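PDB 3B7H: prophage Lp1 protein 11 from Lactobacillus plantarum WCFS1, which probably binds DNA through a Cro/C1-type helix-turn-helix domain, as phage repressors of this family do. Local coordinates for residues 6-11 with 66-71. Sequence-based numbering, arbitrary orientation.
Sequences EFVSEH and DFFDFP
The imidazole of His11 projects from helix 4-18 like a flat tongue into a notch between Phe67 and Phe70, side chains from the end of helix 64-67 and the turn that follows it. With CG anti to the backbone N (chi1 -172°), the ring is carried toward Phe70 and lies face-to-face on it, centroids 3.7 Å apart and planes only 14° from parallel. The two side chains reach toward each other and overlap so far that each CB lies over the other ring; Phe70 CG takes the crowded position between backbone N and carbonyl carbon. Phe67 forms the other wall, standing at 77° to the imidazole in a T-shaped pair. Here the CD2 edge of His11 points at the rim of the phenyl face, with His11 CD2 3.8 Å from Phe67 CE1. At the tip, His11 NE2 and a water are hydrogen-bonded at 2.8 Å, and the same water donates to Asp66 O.

One turn back, Val8 presents two knobs: CG1 abuts the tip of Phe67 (CZ at 3.8 Å), while CG2 rests more loosely on Phe68, whose ring meets Phe68 of the second subunit in parallel. The aromatic cluster of His11, Phe67 and Phe70 thus joins the first and last helices of the all-helical Cro/C1-type domain, with Phe67 packed against Ile53 and Cys57 of helix 50-60 and Leu12 and Leu15 of helix 4-18.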
ATOM      1  N   GLU A   6     -10.497   3.084  -4.244  1.00 21.61           N
ATOM      2  CA  GLU A   6     -11.227   4.345  -4.191  1.00 21.56           C
ATOM      3  C   GLU A   6     -10.682   5.302  -3.123  1.00 21.54           C
ATOM      4  O   GLU A   6     -10.465   6.493  -3.390  1.00 21.42           O
ATOM      5  CB  GLU A   6     -12.726   4.056  -4.005  1.00 21.73           C
ATOM      6  CG  GLU A   6     -13.296   3.474  -5.267  1.00 22.69           C
ATOM      7  CD  GLU A   6     -14.710   2.905  -5.150  1.00 23.17           C
ATOM      8  OE1 GLU A   6     -15.128   2.444  -4.054  1.00 23.83           O
ATOM      9  OE2 GLU A   6     -15.395   2.916  -6.198  1.00 26.67           O
ATOM     10  N   PHE A   7     -10.421   4.812  -1.923  1.00 20.86           N
ATOM     11  CA  PHE A   7      -9.829   5.692  -0.918  1.00 21.13           C
ATOM     12  C   PHE A   7      -8.498   6.240  -1.411  1.00 21.00           C
ATOM     13  O   PHE A   7      -8.239   7.442  -1.323  1.00 20.97           O
ATOM     14  CB  PHE A   7      -9.572   4.970   0.402  1.00 21.44           C
ATOM     15  CG  PHE A   7     -10.766   4.869   1.299  1.00 20.87           C
ATOM     16  CD1 PHE A   7     -11.407   5.992   1.737  1.00 21.60           C
ATOM     17  CD2 PHE A   7     -11.219   3.641   1.728  1.00 22.29           C
ATOM     18  CE1 PHE A   7     -12.490   5.908   2.589  1.00 23.23           C
ATOM     19  CE2 PHE A   7     -12.332   3.542   2.580  1.00 23.00           C
ATOM     20  CZ  PHE A   7     -12.947   4.673   3.014  1.00 22.68           C
ATOM     21  N   VAL A   8      -7.666   5.357  -1.938  1.00 20.97           N
ATOM     22  CA  VAL A   8      -6.329   5.743  -2.352  1.00 21.10           C
ATOM     23  C   VAL A   8      -6.344   6.689  -3.551  1.00 21.05           C
ATOM     24  O   VAL A   8      -5.642   7.703  -3.574  1.00 21.24           O
ATOM     25  CB  VAL A   8      -5.453   4.476  -2.632  1.00 21.10           C
ATOM     26  CG1 VAL A   8      -4.199   4.835  -3.423  1.00 19.84           C
ATOM     27  CG2 VAL A   8      -5.098   3.797  -1.291  1.00 20.55           C
ATOM     28  N   SER A   9      -7.134   6.355  -4.565  1.00 21.42           N
ATOM     29  CA  SER A   9      -7.142   7.147  -5.768  1.00 21.85           C
ATOM     30  C   SER A   9      -7.759   8.515  -5.508  1.00 22.51           C
ATOM     31  O   SER A   9      -7.287   9.516  -6.052  1.00 22.87           O
ATOM     32  CB  SER A   9      -7.823   6.382  -6.914  1.00 22.35           C
ATOM     33  OG  SER A   9      -9.169   6.082  -6.610  1.00 22.47           O
ATOM     34  N   GLU A  10      -8.775   8.589  -4.643  1.00 22.64           N
ATOM     35  CA  GLU A  10      -9.348   9.879  -4.299  1.00 23.35           C
ATOM     36  C   GLU A  10      -8.346  10.741  -3.539  1.00 22.40           C
ATOM     37  O   GLU A  10      -8.258  11.949  -3.772  1.00 22.74           O
ATOM     38  CB  GLU A  10     -10.645   9.734  -3.504  1.00 23.62           C
ATOM     39  CG  GLU A  10     -11.774   9.320  -4.407  1.00 27.38           C
ATOM     40  CD  GLU A  10     -13.097   8.976  -3.697  1.00 28.56           C
ATOM     41  OE1 GLU A  10     -13.271   9.357  -2.510  1.00 35.26           O
ATOM     42  OE2 GLU A  10     -13.957   8.323  -4.376  1.00 37.06           O
ATOM     43  N   HIS A  11      -7.574  10.135  -2.647  1.00 22.12           N
ATOM     44  CA  HIS A  11      -6.578  10.901  -1.897  1.00 21.90           C
ATOM     45  C   HIS A  11      -5.493  11.407  -2.832  1.00 22.29           C
ATOM     46  O   HIS A  11      -5.053  12.564  -2.761  1.00 22.17           O
ATOM     47  CB  HIS A  11      -5.937  10.034  -0.800  1.00 22.25           C
ATOM     48  CG  HIS A  11      -5.055  10.804   0.116  1.00 21.02           C
ATOM     49  ND1 HIS A  11      -5.513  11.869   0.855  1.00 20.59           N
ATOM     50  CD2 HIS A  11      -3.737  10.692   0.389  1.00 20.74           C
ATOM     51  CE1 HIS A  11      -4.516  12.370   1.559  1.00 20.96           C
ATOM     52  NE2 HIS A  11      -3.430  11.666   1.299  1.00 21.45           N
ATOM     53  N   ASP A  66       3.721   9.453   4.585  1.00 19.96           N
ATOM     54  CA  ASP A  66       2.911  10.676   4.594  1.00 20.67           C
ATOM     55  C   ASP A  66       1.665  10.589   3.708  1.00 20.77           C
ATOM     56  O   ASP A  66       0.582  11.082   4.095  1.00 20.80           O
ATOM     57  CB  ASP A  66       3.745  11.893   4.213  1.00 20.87           C
ATOM     58  CG  ASP A  66       4.627  12.393   5.376  1.00 22.97           C
ATOM     59  OD1 ASP A  66       4.369  12.047   6.556  1.00 26.73           O
ATOM     60  OD2 ASP A  66       5.584  13.137   5.103  1.00 24.46           O
ATOM     61  N   PHE A  67       1.805   9.941   2.554  1.00 20.59           N
ATOM     62  CA  PHE A  67       0.653   9.647   1.701  1.00 19.98           C
ATOM     63  C   PHE A  67      -0.507   9.042   2.505  1.00 19.79           C
ATOM     64  O   PHE A  67      -1.655   9.413   2.319  1.00 20.36           O
ATOM     65  CB  PHE A  67       1.038   8.701   0.552  1.00 19.92           C
ATOM     66  CG  PHE A  67      -0.128   8.331  -0.320  1.00 20.41           C
ATOM     67  CD1 PHE A  67      -0.493   9.137  -1.373  1.00 21.01           C
ATOM     68  CD2 PHE A  67      -0.909   7.238  -0.018  1.00 19.21           C
ATOM     69  CE1 PHE A  67      -1.605   8.841  -2.151  1.00 21.31           C
ATOM     70  CE2 PHE A  67      -2.030   6.930  -0.775  1.00 19.55           C
ATOM     71  CZ  PHE A  67      -2.387   7.734  -1.837  1.00 21.12           C
ATOM     72  N   PHE A  68      -0.203   8.143   3.421  1.00 19.53           N
ATOM     73  CA  PHE A  68      -1.223   7.415   4.132  1.00 19.69           C
ATOM     74  C   PHE A  68      -1.695   8.092   5.412  1.00 20.04           C
ATOM     75  O   PHE A  68      -2.424   7.467   6.186  1.00 19.56           O
ATOM     76  CB  PHE A  68      -0.747   5.994   4.434  1.00 19.98           C
ATOM     77  CG  PHE A  68      -0.929   5.027   3.283  1.00 21.00           C
ATOM     78  CD1 PHE A  68      -2.199   4.626   2.902  1.00 20.07           C
ATOM     79  CD2 PHE A  68       0.164   4.518   2.602  1.00 21.51           C
ATOM     80  CE1 PHE A  68      -2.382   3.749   1.861  1.00 20.32           C
ATOM     81  CE2 PHE A  68      -0.024   3.631   1.548  1.00 21.89           C
ATOM     82  CZ  PHE A  68      -1.292   3.247   1.188  1.00 19.72           C
ATOM     83  N   ASP A  69      -1.313   9.352   5.631  1.00 21.33           N
ATOM     84  CA  ASP A  69      -1.748  10.103   6.796  1.00 21.47           C
ATOM     85  C   ASP A  69      -3.093  10.722   6.504  1.00 22.30           C
ATOM     86  O   ASP A  69      -3.223  11.951   6.449  1.00 22.77           O
ATOM     87  CB  ASP A  69      -0.707  11.166   7.154  1.00 22.22           C
ATOM     88  CG  ASP A  69      -0.937  11.821   8.518  1.00 22.57           C
ATOM     89  OD1 ASP A  69      -1.844  11.394   9.298  1.00 21.93           O
ATOM     90  OD2 ASP A  69      -0.166  12.791   8.803  1.00 24.02           O
ATOM     91  N   PHE A  70      -4.095   9.864   6.307  1.00 22.38           N
ATOM     92  CA  PHE A  70      -5.501  10.279   6.161  1.00 22.75           C
ATOM     93  C   PHE A  70      -6.377   9.119   6.534  1.00 22.93           C
ATOM     94  O   PHE A  70      -5.923   7.984   6.465  1.00 21.99           O
ATOM     95  CB  PHE A  70      -5.845  10.726   4.735  1.00 22.93           C
ATOM     96  CG  PHE A  70      -5.852   9.622   3.719  1.00 22.36           C
ATOM     97  CD1 PHE A  70      -7.037   9.110   3.247  1.00 22.88           C
ATOM     98  CD2 PHE A  70      -4.660   9.119   3.203  1.00 22.00           C
ATOM     99  CE1 PHE A  70      -7.058   8.107   2.302  1.00 22.53           C
ATOM    100  CE2 PHE A  70      -4.668   8.117   2.262  1.00 22.14           C
ATOM    101  CZ  PHE A  70      -5.867   7.620   1.790  1.00 22.22           C
ATOM    102  N   PRO A  71      -7.623   9.392   6.957  1.00 24.08           N
ATOM    103  CA  PRO A  71      -8.579   8.337   7.332  1.00 24.34           C
ATOM    104  C   PRO A  71      -9.065   7.564   6.126  1.00 24.93           C
ATOM    105  O   PRO A  71      -9.311   8.162   5.105  1.00 26.83           O
ATOM    106  CB  PRO A  71      -9.754   9.124   7.932  1.00 25.18           C
ATOM    107  CG  PRO A  71      -9.214  10.486   8.222  1.00 24.92           C
ATOM    108  CD  PRO A  71      -8.218  10.727   7.147  1.00 24.04           C
TER
HETATM  109  O   HOH W   1      -1.205  12.611   2.638  1.00 21.14           O